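Local coordinates for protein mitochondrial association factor 1 (PDB 6BXS) that belongs to a Toxoplasma gondii family linked to manipulation of host mitochondria and carries a macro domain, a fold that in relatives binds ADP-ribose, at residues A[6-11]-A[21-27]; A[15-19]-A[245-250]; A[46-50]-A[62-66]; A[139-145]-A[171-177]; A[162-166]-A[208-212]. Residues are numbered along the deposited sequence.

All five contacts belong to one macro-type domain built round a mixed sheet. Interaction 1 pairs strands 8-13 and 19-24 in a hairpin at one end of that sheet, and interaction 2 ties its turn to the end of helix 230-248; the two touch through Val21 and Leu16. Along the chain, interactions 3, 4 and 5 are nested inside the loop that interaction 2 closes. Interaction 3, its centre about 7 Å from the centre of the chain, touches interaction 5 through Ala46. Interactions 4 and 5, about 29 Å apart between centres, lie at the two ends of strand 166-170. Together they bind the N-terminal hairpin and the interior strands into one domain.

Interaction 1. Residues A[6-11]-A[21-27]; sequences PDPLTL and VIFFGPS
This is the N-terminal beta hairpin of the domain: strand 8-11 runs antiparallel to strand 21-24, with their axes 4.4 Å apart at closest and 148° between directions. Leu9/Phe23 and Leu11/Val21 are hydrogen-bonded pairs, while Pro8/Phe24 and Thr10/Ile22 are non-hydrogen-bonded ones with CA atoms 4.5 Å apart. Phe23 N donates to Leu9 O (2.7 Å), Val21 N to Leu11 O (2.9 Å) and Leu11 N to Val21 O (3.0 Å); Leu9 N to Phe23 O is weak at 3.4 Å. Gly25 N reaches Asp7 O at 2.8 Å, continuing the pairing past the strand ends.

Shape matters most on the face carrying Pro8, Ile22 and Phe24. Pro8 is the centre of an inverse gamma turn, and its CB corner fits the hollow between Ile22 and Phe24, with Pro8 CB 4.0 Å from Ile22 CG2 and 3.9 Å from Phe24 CE1. Pro6 CB presses on the ring of Phe24 (chi1 m), 4.0 Å from Phe24 CD1, and lies 3.6 Å from Gly25 O. On the other face Leu11 (m, t) leans on Phe23 (m), Leu11 CD1 being 4.5 Å from Phe23 CD1, and both pack on Leu265 of helix 263-276. Beyond the strands, one water closes the open end, accepting from Asp7 N at 2.7 Å and donating to Pro26 O at 2.7 Å.

Interaction 2. Residues A[15-19]-A[245-250]; sequences CLGDR and ITRFDP. With SO4 (sulfate ion), chain G.
Arg19 ends the hairpin turn, which Gly17 and Asp18 make with positive phi (67° and 63°). Its side chain leaves in m, t, t with chi4 near 73°, clasping the C-terminal end of helix 230-248. There Asp249, with phi 46°, is the first residue out of helical geometry, and its t rotamer brings OD1 to 2.5 Å from Arg19 NH2 in a salt bridge. Arg19 NH2 also donates to Pro250 O at 3.1 Å. A weak bond joins Arg19 NE to Pro250 O at 3.3 Å. Arg19 NH1 donates a hydrogen bond to Leu16 O at 2.7 Å. Ile245 (m, m) covers one guanidinium face, Ile245 CG2 3.3 Å from Arg19 NH1; Ile245 CG1 meets Leu16 CD2 at 4.2 Å, and their CA atoms, 6.3 Å apart, are the nearest pair. Away from this contact, Arg247 NH1 donates to O1 of a sulfate, probably from the crystallisation liquor, at 2.7 Å. One guanidinium therefore serves two carbonyls and a carboxylate while a face rests on aliphatic carbon.

Interaction 3. Residues A[46-50]-A[62-66]; sequences ATVDA and MNGEF
Strand 46-50 is extended and helix 62-66 regular (Phe66 N to Met62 O, 2.9 Å); their axes come within 7.3 Å with 124° between directions, and the closest CA pair is Asp49 and Asn63 at 5.9 Å. Between the two backbones a water donates to Ala50 O at 2.8 Å and accepts from Asn63 N at 3.1 Å.

Two helix residues one turn apart, Met62 and Phe66, point at the strand and fill most of the space. Met62 is all-trans, so it reaches straight across: its CE lies 3.5 Å from Thr47 CG2 and 3.2 Å from Val48 O, and its SD sits 3.8 Å from Ala50 N and 4.3 Å from Ala50 CB. This is helix-on-sheet packing in an alpha/beta macro domain. Strand 45-50 runs in the interior of the sheet, hydrogen-bonded to strands 213-216 and 166-170, and helix 61-76, which follows it in the chain, folds back over one face.

Phe66, with chi1 at -113° between wells, slides its ring along the strand. Phe66 CZ is 3.4 Å from Thr47 O and 3.8 Å from Thr47 CB, while Phe66 CD2 comes within 3.5 Å of Asp49 CG. The hydroxyl of Thr47 is taken up by Leu36 O. Asp49, in its t rotamer, extends beside the helix, with OD1 4.0 Å from Met62 C.

Interaction 4. Residues A[139-145]-A[171-177]; sequences ETGKNVG and VAPFGNA
Two backbone hydrogen bonds stitch the end of helix 137-140 and the loop after it to the loop 171-177. Phe174 N donates to Thr140 O at 2.8 Å, and Gly145 N donates to Val171 O at 3.1 Å, nearly straight at 175°. Between them residues 141-143 loop out: helix 137-140 gives way at Gly141, the first residue to leave helical angles, whose phi of 99° and psi of 162° would jam a side chain against the preceding carbonyl, and Gly145 also has positive phi (87°). Opposite, 171-174 is extended and leads into a type I turn from Phe174 to Ala177, closed by Ala177 N to Phe174 O at 3.2 Å.

The p rotamer of Thr140 turns its OG1 forward, to donate to the carbonyl O of the next residue, Gly141, at 2.8 Å. Lys142 NZ and Asn143 ND2 both bond to Tyr53 O, and Tyr53 OH reaches Ala172 O. Glu139 OE1 takes the amide of Ser178, and Asn176 OD1 that of Arg227.

Among apolar contacts, Val144 CG1 lies 4.1 Å from Pro173 CB and Val144 CG2 4.3 Å from Val171 CG1. By analogy with other macro domains, 171-177, which follows strand 166-170, is in the position of a loop bordering the ADP-ribose cleft; no nucleotide takes part here. It leads on to helix 179-202, where Ala185 packs against both Val144 and Pro173.

Interaction 5. Residues A[162-166]-A[208-212]; sequences EMNDV and VKPVE
A lysine salt-bridged to one aspartate and, at longer range, to a glutamate, beside a pair of valines, joins two loops that each lead into a sheet strand: segment 208-212 into strand 213-216, and segment 162-166 into strand 166-170. Neither segment is a regular helix or strand over its length, no hydrogen bond passes between them, and the nearest CA atoms, of Val166 and Val211, are still 7.5 Å apart.

Lys209, with phi -132° and psi 67°, points its side chain at the other loop. It stretches out through chi1 m, chi2 t and chi3 t, then bends at chi4 (m). That bend sets Lys209 NZ 3.1 Å from Asp165 OD2 in a salt bridge, while Glu162 OE1 makes a long one with Lys209 NZ at 3.9 Å. Asp165 is in the p rotamer, which directs its carboxylate to this side; its other oxygen, OD1, is salt-bridged to Arg44, so the charge network extends beyond the two loops.

Further along both segments, toward the strands, Val166 CG1 meets Val211 CG2 at 3.9 Å, both valines having chi1 t. This is structural packing at the end of the sheet where the N-termini of the interior strands 45-50, 166-170 and 213-216 lie. Ala46 of strand 45-50, which lies between the other two in the sheet, touches both valines, and Val211 also rests on Val197 and Tyr200 of helix 179-202.

Interaction 1. Residues A[6-11]-A[21-27]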
# COMPACT_ATOMS: atom_id res chain seq x y z
N PRO A 6 -7.87 -0.80 -18.44
CA PRO A 6 -6.65 -0.01 -18.20
C PRO A 6 -5.42 -0.62 -18.88
O PRO A 6 -5.09 -1.77 -18.62
CB PRO A 6 -6.51 -0.05 -16.67
CG PRO A 6 -7.21 -1.30 -16.26
CD PRO A 6 -8.35 -1.46 -17.21
N ASP A 7 -4.77 0.16 -19.74
CA ASP A 7 -3.60 -0.32 -20.47
C ASP A 7 -2.40 -0.50 -19.54
O ASP A 7 -1.92 0.48 -18.97
CB ASP A 7 -3.24 0.64 -21.59
CG ASP A 7 -2.01 0.19 -22.38
OD1 ASP A 7 -1.92 -1.01 -22.69
OD2 ASP A 7 -1.14 1.04 -22.67
N PRO A 8 -1.91 -1.74 -19.38
CA PRO A 8 -0.74 -1.92 -18.52
C PRO A 8 0.57 -1.55 -19.23
O PRO A 8 1.28 -2.42 -19.73
CB PRO A 8 -0.79 -3.41 -18.19
CG PRO A 8 -1.42 -4.04 -19.38
CD PRO A 8 -2.39 -3.02 -19.93
N LEU A 9 0.87 -0.25 -19.28
CA LEU A 9 2.12 0.22 -19.86
C LEU A 9 3.30 -0.26 -19.02
O LEU A 9 3.39 0.05 -17.84
CB LEU A 9 2.12 1.75 -19.96
CG LEU A 9 3.45 2.43 -20.33
CD1 LEU A 9 3.95 1.98 -21.69
CD2 LEU A 9 3.29 3.94 -20.28
N THR A 10 4.19 -1.01 -19.66
CA THR A 10 5.35 -1.58 -18.98
C THR A 10 6.63 -0.92 -19.46
O THR A 10 6.89 -0.85 -20.67
CB THR A 10 5.44 -3.10 -19.20
OG1 THR A 10 4.22 -3.72 -18.77
CG2 THR A 10 6.60 -3.70 -18.43
N LEU A 11 7.43 -0.43 -18.52
CA LEU A 11 8.69 0.24 -18.82
C LEU A 11 9.82 -0.29 -17.94
O LEU A 11 9.62 -0.51 -16.74
CB LEU A 11 8.55 1.75 -18.64
CG LEU A 11 7.53 2.44 -19.56
CD1 LEU A 11 7.35 3.89 -19.16
CD2 LEU A 11 7.95 2.33 -21.02
N VAL A 21 8.44 -1.99 -14.59
CA VAL A 21 7.37 -1.44 -13.76
C VAL A 21 6.15 -1.19 -14.63
O VAL A 21 6.26 -0.67 -15.75
CB VAL A 21 7.79 -0.13 -13.07
CG1 VAL A 21 6.67 0.39 -12.19
CG2 VAL A 21 9.05 -0.35 -12.25
N ILE A 22 4.98 -1.56 -14.12
CA ILE A 22 3.72 -1.33 -14.83
C ILE A 22 3.09 -0.02 -14.39
O ILE A 22 2.98 0.26 -13.19
CB ILE A 22 2.73 -2.48 -14.59
CG1 ILE A 22 3.19 -3.74 -15.33
CG2 ILE A 22 1.32 -2.10 -15.06
CD1 ILE A 22 2.56 -5.01 -14.81
N PHE A 23 2.68 0.78 -15.36
CA PHE A 23 1.92 2.00 -15.10
C PHE A 23 0.59 1.94 -15.84
O PHE A 23 0.53 2.22 -17.04
CB PHE A 23 2.71 3.24 -15.53
CG PHE A 23 4.04 3.37 -14.86
CD1 PHE A 23 5.16 2.77 -15.40
CD2 PHE A 23 4.17 4.10 -13.69
CE1 PHE A 23 6.39 2.89 -14.79
CE2 PHE A 23 5.40 4.23 -13.07
CZ PHE A 23 6.51 3.62 -13.63
N PHE A 24 -0.46 1.56 -15.13
CA PHE A 24 -1.77 1.41 -15.74
C PHE A 24 -2.25 2.73 -16.31
O PHE A 24 -2.08 3.79 -15.70
CB PHE A 24 -2.79 0.89 -14.72
CG PHE A 24 -2.62 -0.57 -14.39
CD1 PHE A 24 -3.03 -1.55 -15.28
CD2 PHE A 24 -2.06 -0.95 -13.18
CE1 PHE A 24 -2.88 -2.89 -14.97
CE2 PHE A 24 -1.90 -2.29 -12.87
CZ PHE A 24 -2.31 -3.26 -13.77
N GLY A 25 -2.84 2.67 -17.50
CA GLY A 25 -3.41 3.84 -18.14
C GLY A 25 -4.81 4.06 -17.63
O GLY A 25 -5.27 3.33 -16.75
N PRO A 26 -5.52 5.05 -18.19
CA PRO A 26 -6.86 5.37 -17.69
C PRO A 26 -7.86 4.25 -17.96
O PRO A 26 -7.89 3.71 -19.06
CB PRO A 26 -7.26 6.63 -18.48
CG PRO A 26 -6.08 6.99 -19.34
CD PRO A 26 -5.18 5.80 -19.41
N SER A 27 -8.66 3.90 -16.96
CA SER A 27 -9.74 2.94 -17.14
C SER A 27 -11.03 3.66 -17.50
O SER A 27 -11.03 4.88 -17.68
CB SER A 27 -9.93 2.10 -15.87
OG SER A 27 -10.33 2.93 -14.79
O HOH W 1 -5.99 2.49 -20.48

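Interaction 2. Residues A[15-19]-A[245-250]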
# COMPACT_ATOMS: atom_id res chain seq x y z
N CYS A 15 17.60 2.27 -13.24
CA CYS A 15 17.79 2.84 -11.91
C CYS A 15 17.17 1.95 -10.84
O CYS A 15 17.39 2.15 -9.64
CB CYS A 15 17.19 4.25 -11.83
SG CYS A 15 15.39 4.32 -11.87
N LEU A 16 16.39 0.96 -11.27
CA LEU A 16 15.77 -0.01 -10.37
C LEU A 16 16.29 -1.42 -10.65
O LEU A 16 15.55 -2.40 -10.50
CB LEU A 16 14.25 0.02 -10.51
CG LEU A 16 13.56 1.37 -10.30
CD1 LEU A 16 12.05 1.23 -10.49
CD2 LEU A 16 13.87 1.93 -8.92
N GLY A 17 17.55 -1.52 -11.05
CA GLY A 17 18.15 -2.81 -11.33
C GLY A 17 17.54 -3.50 -12.54
O GLY A 17 17.40 -4.72 -12.56
N ASP A 18 17.16 -2.70 -13.53
CA ASP A 18 16.61 -3.20 -14.79
C ASP A 18 15.29 -3.95 -14.58
O ASP A 18 15.02 -4.95 -15.25
CB ASP A 18 17.61 -4.12 -15.49
CG ASP A 18 18.93 -3.43 -15.77
OD1 ASP A 18 18.92 -2.27 -16.23
OD2 ASP A 18 19.99 -4.06 -15.53
N ARG A 19 14.47 -3.46 -13.66
CA ARG A 19 13.15 -4.05 -13.42
C ARG A 19 12.10 -3.42 -14.32
O ARG A 19 12.16 -2.23 -14.63
CB ARG A 19 12.74 -3.87 -11.95
CG ARG A 19 13.44 -4.82 -11.00
CD ARG A 19 13.13 -4.47 -9.55
NE ARG A 19 13.74 -5.42 -8.62
CZ ARG A 19 15.05 -5.48 -8.35
NH1 ARG A 19 15.89 -4.64 -8.95
NH2 ARG A 19 15.51 -6.38 -7.50
N ILE A 245 14.03 -0.62 -3.49
CA ILE A 245 14.49 -1.68 -4.38
C ILE A 245 15.96 -2.00 -4.09
O ILE A 245 16.34 -3.17 -4.05
CB ILE A 245 14.32 -1.29 -5.86
CG1 ILE A 245 12.83 -1.18 -6.22
CG2 ILE A 245 15.01 -2.29 -6.78
CD1 ILE A 245 12.04 -2.46 -6.05
N THR A 246 16.76 -0.96 -3.91
CA THR A 246 18.17 -1.13 -3.57
C THR A 246 18.34 -1.87 -2.25
O THR A 246 19.23 -2.71 -2.11
CB THR A 246 18.88 0.24 -3.47
OG1 THR A 246 19.02 0.80 -4.78
CG2 THR A 246 20.27 0.10 -2.84
N ARG A 247 17.48 -1.55 -1.28
CA ARG A 247 17.55 -2.16 0.04
C ARG A 247 17.24 -3.66 0.01
O ARG A 247 18.02 -4.47 0.52
CB ARG A 247 16.60 -1.45 1.01
CG ARG A 247 16.30 -2.20 2.31
CD ARG A 247 17.56 -2.51 3.11
NE ARG A 247 17.24 -2.94 4.47
CZ ARG A 247 17.11 -4.21 4.86
NH1 ARG A 247 17.27 -5.21 4.00
NH2 ARG A 247 16.82 -4.48 6.13
N PHE A 248 16.11 -4.02 -0.59
CA PHE A 248 15.60 -5.39 -0.47
C PHE A 248 15.85 -6.25 -1.71
O PHE A 248 15.76 -7.48 -1.63
CB PHE A 248 14.10 -5.35 -0.16
CG PHE A 248 13.78 -4.76 1.18
CD1 PHE A 248 14.05 -5.46 2.35
CD2 PHE A 248 13.21 -3.50 1.29
CE1 PHE A 248 13.75 -4.92 3.59
CE2 PHE A 248 12.91 -2.95 2.52
CZ PHE A 248 13.18 -3.67 3.67
N ASP A 249 16.17 -5.62 -2.84
CA ASP A 249 16.42 -6.33 -4.10
C ASP A 249 15.33 -7.37 -4.35
O ASP A 249 15.63 -8.55 -4.53
CB ASP A 249 17.81 -6.99 -4.07
CG ASP A 249 18.21 -7.57 -5.42
OD1 ASP A 249 17.72 -7.08 -6.46
OD2 ASP A 249 19.03 -8.51 -5.44
N PRO A 250 14.06 -6.94 -4.35
CA PRO A 250 12.95 -7.90 -4.30
C PRO A 250 12.59 -8.53 -5.65
O PRO A 250 12.93 -8.00 -6.70
CB PRO A 250 11.80 -7.04 -3.80
CG PRO A 250 12.08 -5.69 -4.37
CD PRO A 250 13.58 -5.55 -4.43
S SO4 G . 17.21 -8.37 4.80
O1 SO4 G . 16.65 -7.26 5.57
O2 SO4 G . 16.85 -9.64 5.44
O3 SO4 G . 16.68 -8.34 3.44
O4 SO4 G . 18.67 -8.25 4.76

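Interaction 3. Residues A[46-50]-A[62-66]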
# COMPACT_ATOMS: atom_id res chain seq x y z
N ALA A 46 -0.98 -7.98 -4.50
CA ALA A 46 -1.48 -7.34 -3.29
C ALA A 46 -1.56 -5.83 -3.49
O ALA A 46 -0.55 -5.19 -3.78
CB ALA A 46 -0.59 -7.67 -2.10
N THR A 47 -2.75 -5.27 -3.33
CA THR A 47 -2.96 -3.85 -3.55
C THR A 47 -2.79 -3.07 -2.25
O THR A 47 -3.26 -3.50 -1.19
CB THR A 47 -4.34 -3.58 -4.15
OG1 THR A 47 -4.48 -4.33 -5.37
CG2 THR A 47 -4.52 -2.10 -4.45
N VAL A 48 -2.11 -1.93 -2.33
CA VAL A 48 -1.78 -1.13 -1.16
C VAL A 48 -2.80 -0.03 -0.94
O VAL A 48 -2.93 0.90 -1.74
CB VAL A 48 -0.38 -0.50 -1.31
CG1 VAL A 48 -0.10 0.49 -0.17
CG2 VAL A 48 0.69 -1.59 -1.34
N ASP A 49 -3.53 -0.13 0.17
CA ASP A 49 -4.52 0.87 0.54
C ASP A 49 -3.85 2.17 0.99
O ASP A 49 -3.00 2.15 1.88
CB ASP A 49 -5.42 0.33 1.65
CG ASP A 49 -6.65 1.19 1.89
OD1 ASP A 49 -6.74 2.30 1.31
OD2 ASP A 49 -7.52 0.76 2.67
N ALA A 50 -4.24 3.28 0.39
CA ALA A 50 -3.81 4.59 0.87
C ALA A 50 -4.55 4.89 2.18
O ALA A 50 -5.64 5.46 2.17
CB ALA A 50 -4.08 5.67 -0.16
N MET A 62 -9.49 6.09 -2.13
CA MET A 62 -9.15 4.69 -2.35
C MET A 62 -9.54 3.82 -1.16
O MET A 62 -10.00 2.69 -1.33
CB MET A 62 -7.65 4.54 -2.62
CG MET A 62 -7.25 3.14 -3.01
SD MET A 62 -5.47 2.95 -3.14
CE MET A 62 -5.36 1.25 -3.72
N ASN A 63 -9.33 4.35 0.04
CA ASN A 63 -9.68 3.64 1.26
C ASN A 63 -11.15 3.25 1.25
O ASN A 63 -11.51 2.14 1.64
CB ASN A 63 -9.37 4.51 2.49
CG ASN A 63 -9.42 3.73 3.79
OD1 ASN A 63 -9.23 2.51 3.81
ND2 ASN A 63 -9.69 4.42 4.88
N GLY A 64 -11.99 4.18 0.79
CA GLY A 64 -13.41 3.93 0.66
C GLY A 64 -13.72 2.86 -0.38
O GLY A 64 -14.64 2.07 -0.20
N GLU A 65 -12.94 2.84 -1.46
CA GLU A 65 -13.12 1.84 -2.50
C GLU A 65 -12.76 0.45 -1.98
O GLU A 65 -13.41 -0.54 -2.33
CB GLU A 65 -12.28 2.18 -3.74
CG GLU A 65 -12.70 3.46 -4.44
CD GLU A 65 -14.10 3.39 -5.00
OE1 GLU A 65 -14.54 2.29 -5.39
OE2 GLU A 65 -14.77 4.44 -5.06
N PHE A 66 -11.71 0.39 -1.16
CA PHE A 66 -11.31 -0.86 -0.52
C PHE A 66 -12.43 -1.39 0.37
O PHE A 66 -12.78 -2.57 0.32
CB PHE A 66 -10.04 -0.67 0.30
CG PHE A 66 -8.84 -1.39 -0.24
CD1 PHE A 66 -8.74 -2.77 -0.13
CD2 PHE A 66 -7.81 -0.70 -0.84
CE1 PHE A 66 -7.64 -3.44 -0.62
CE2 PHE A 66 -6.70 -1.36 -1.33
CZ PHE A 66 -6.61 -2.74 -1.22
O HOH W 2 -7.47 6.82 0.47

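Interaction 4. Residues A[139-145]-A[171-177]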
# COMPACT_ATOMS: atom_id res chain seq x y z
N GLU A 139 3.36 17.61 11.82
CA GLU A 139 3.40 18.14 10.45
C GLU A 139 3.14 17.06 9.39
O GLU A 139 2.66 17.38 8.30
CB GLU A 139 4.75 18.81 10.17
CG GLU A 139 5.97 17.98 10.54
CD GLU A 139 7.26 18.53 9.95
OE1 GLU A 139 7.19 19.24 8.93
OE2 GLU A 139 8.34 18.25 10.51
N THR A 140 3.44 15.81 9.71
CA THR A 140 3.26 14.71 8.76
C THR A 140 1.93 13.99 8.95
O THR A 140 1.42 13.36 8.01
CB THR A 140 4.38 13.66 8.88
OG1 THR A 140 4.25 12.97 10.13
CG2 THR A 140 5.76 14.32 8.80
N GLY A 141 1.37 14.08 10.15
CA GLY A 141 0.26 13.23 10.55
C GLY A 141 0.81 12.09 11.37
O GLY A 141 2.01 11.81 11.32
N LYS A 142 -0.05 11.42 12.14
CA LYS A 142 0.41 10.37 13.05
C LYS A 142 0.31 9.00 12.38
O LYS A 142 -0.48 8.79 11.46
CB LYS A 142 -0.39 10.40 14.35
CG LYS A 142 -1.63 9.51 14.39
CD LYS A 142 -2.37 9.65 15.71
CE LYS A 142 -3.65 8.83 15.73
NZ LYS A 142 -4.65 9.33 14.74
N ASN A 143 1.14 8.07 12.85
CA ASN A 143 1.21 6.70 12.34
C ASN A 143 1.73 6.63 10.91
O ASN A 143 1.48 5.65 10.20
CB ASN A 143 -0.16 6.02 12.42
CG ASN A 143 -0.74 6.04 13.82
OD1 ASN A 143 -0.01 5.94 14.80
ND2 ASN A 143 -2.06 6.17 13.90
N VAL A 144 2.46 7.65 10.49
CA VAL A 144 3.07 7.66 9.16
C VAL A 144 4.15 6.59 9.07
O VAL A 144 4.92 6.40 10.01
CB VAL A 144 3.68 9.04 8.83
CG1 VAL A 144 4.46 8.99 7.53
CG2 VAL A 144 2.58 10.09 8.76
N GLY A 145 4.20 5.90 7.94
CA GLY A 145 5.16 4.83 7.73
C GLY A 145 4.65 3.49 8.22
O GLY A 145 5.25 2.45 7.95
N VAL A 171 0.22 4.33 5.57
CA VAL A 171 -0.11 5.71 5.91
C VAL A 171 0.96 6.66 5.38
O VAL A 171 2.10 6.65 5.83
CB VAL A 171 -0.25 5.89 7.43
CG1 VAL A 171 -0.58 7.34 7.79
CG2 VAL A 171 -1.31 4.96 7.99
N ALA A 172 0.56 7.50 4.42
CA ALA A 172 1.49 8.41 3.76
C ALA A 172 1.59 9.73 4.51
O ALA A 172 0.66 10.13 5.20
CB ALA A 172 1.03 8.65 2.33
N PRO A 173 2.74 10.42 4.37
CA PRO A 173 2.92 11.72 5.04
C PRO A 173 2.05 12.81 4.43
O PRO A 173 1.84 12.82 3.21
CB PRO A 173 4.40 12.02 4.83
CG PRO A 173 4.76 11.28 3.59
CD PRO A 173 3.93 10.03 3.60
N PHE A 174 1.55 13.72 5.26
CA PHE A 174 0.73 14.82 4.78
C PHE A 174 1.61 15.80 4.02
O PHE A 174 2.75 16.05 4.39
CB PHE A 174 0.02 15.52 5.95
CG PHE A 174 -1.01 16.52 5.51
CD1 PHE A 174 -2.18 16.11 4.88
CD2 PHE A 174 -0.82 17.87 5.74
CE1 PHE A 174 -3.13 17.03 4.49
CE2 PHE A 174 -1.77 18.80 5.35
CZ PHE A 174 -2.92 18.37 4.72
N GLY A 175 1.06 16.37 2.94
CA GLY A 175 1.85 17.16 2.02
C GLY A 175 2.40 18.46 2.56
O GLY A 175 3.43 18.94 2.09
N ASN A 176 1.74 19.04 3.56
CA ASN A 176 2.17 20.32 4.11
C ASN A 176 3.41 20.17 5.00
O ASN A 176 3.99 21.17 5.42
CB ASN A 176 1.04 20.97 4.90
CG ASN A 176 -0.05 21.52 4.00
OD1 ASN A 176 -0.05 21.28 2.79
ND2 ASN A 176 -0.99 22.26 4.59
N ALA A 177 3.79 18.93 5.28
CA ALA A 177 5.07 18.68 5.95
C ALA A 177 6.19 19.26 5.10
O ALA A 177 6.11 19.25 3.87
CB ALA A 177 5.28 17.18 6.17

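Interaction 5. Residues A[162-166]-A[208-212]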
# COMPACT_ATOMS: atom_id res chain seq x y z
N GLU A 162 -8.91 -16.82 -5.30
CA GLU A 162 -7.90 -17.13 -4.29
C GLU A 162 -6.67 -16.23 -4.37
O GLU A 162 -6.02 -15.96 -3.35
CB GLU A 162 -7.46 -18.59 -4.44
CG GLU A 162 -6.59 -19.12 -3.31
CD GLU A 162 -5.57 -20.14 -3.79
OE1 GLU A 162 -4.59 -19.73 -4.46
OE2 GLU A 162 -5.73 -21.34 -3.49
N MET A 163 -6.34 -15.76 -5.57
CA MET A 163 -5.13 -14.98 -5.78
C MET A 163 -5.25 -13.52 -5.33
O MET A 163 -4.26 -12.79 -5.32
CB MET A 163 -4.73 -15.01 -7.25
CG MET A 163 -4.28 -16.38 -7.75
SD MET A 163 -3.69 -16.31 -9.45
CE MET A 163 -3.11 -17.99 -9.68
N ASN A 164 -6.46 -13.10 -4.97
CA ASN A 164 -6.72 -11.71 -4.59
C ASN A 164 -6.89 -11.50 -3.09
O ASN A 164 -7.42 -10.48 -2.65
CB ASN A 164 -7.97 -11.20 -5.32
CG ASN A 164 -7.78 -11.11 -6.82
OD1 ASN A 164 -6.66 -10.98 -7.31
ND2 ASN A 164 -8.89 -11.16 -7.55
N ASP A 165 -6.42 -12.46 -2.29
CA ASP A 165 -6.72 -12.47 -0.86
C ASP A 165 -5.61 -11.88 0.02
O ASP A 165 -5.53 -12.18 1.21
CB ASP A 165 -7.02 -13.90 -0.41
CG ASP A 165 -5.82 -14.82 -0.54
OD1 ASP A 165 -4.83 -14.42 -1.19
OD2 ASP A 165 -5.88 -15.94 0.00
N VAL A 166 -4.75 -11.06 -0.58
CA VAL A 166 -3.78 -10.29 0.19
C VAL A 166 -3.91 -8.80 -0.13
O VAL A 166 -3.97 -8.41 -1.29
CB VAL A 166 -2.33 -10.72 -0.10
CG1 VAL A 166 -1.34 -9.87 0.68
CG2 VAL A 166 -2.14 -12.19 0.24
N VAL A 208 2.80 -20.49 0.92
CA VAL A 208 1.48 -20.84 0.42
C VAL A 208 0.84 -19.69 -0.33
O VAL A 208 0.24 -19.88 -1.39
CB VAL A 208 0.53 -21.26 1.57
CG1 VAL A 208 -0.77 -21.81 1.02
CG2 VAL A 208 1.21 -22.27 2.48
N LYS A 209 0.97 -18.49 0.22
CA LYS A 209 0.32 -17.31 -0.32
C LYS A 209 1.29 -16.14 -0.44
O LYS A 209 1.16 -15.13 0.25
CB LYS A 209 -0.88 -16.92 0.55
CG LYS A 209 -1.96 -17.99 0.55
CD LYS A 209 -3.30 -17.44 1.00
CE LYS A 209 -4.41 -18.44 0.71
NZ LYS A 209 -4.60 -18.67 -0.75
N PRO A 210 2.28 -16.28 -1.34
CA PRO A 210 3.28 -15.24 -1.56
C PRO A 210 2.70 -14.01 -2.26
O PRO A 210 1.74 -14.13 -3.02
CB PRO A 210 4.31 -15.92 -2.45
CG PRO A 210 3.54 -16.95 -3.19
CD PRO A 210 2.50 -17.44 -2.22
N VAL A 211 3.29 -12.85 -1.99
CA VAL A 211 2.97 -11.65 -2.74
C VAL A 211 3.92 -11.57 -3.92
O VAL A 211 5.13 -11.37 -3.75
CB VAL A 211 3.09 -10.38 -1.89
CG1 VAL A 211 2.70 -9.15 -2.70
CG2 VAL A 211 2.23 -10.50 -0.64
N GLU A 212 3.38 -11.74 -5.12
CA GLU A 212 4.19 -11.81 -6.33
C GLU A 212 4.24 -10.45 -7.02
O GLU A 212 5.12 -10.19 -7.85
CB GLU A 212 3.64 -12.87 -7.27
CG GLU A 212 3.33 -14.19 -6.56
CD GLU A 212 2.86 -15.29 -7.49
OE1 GLU A 212 3.49 -16.37 -7.49
OE2 GLU A 212 1.86 -15.08 -8.20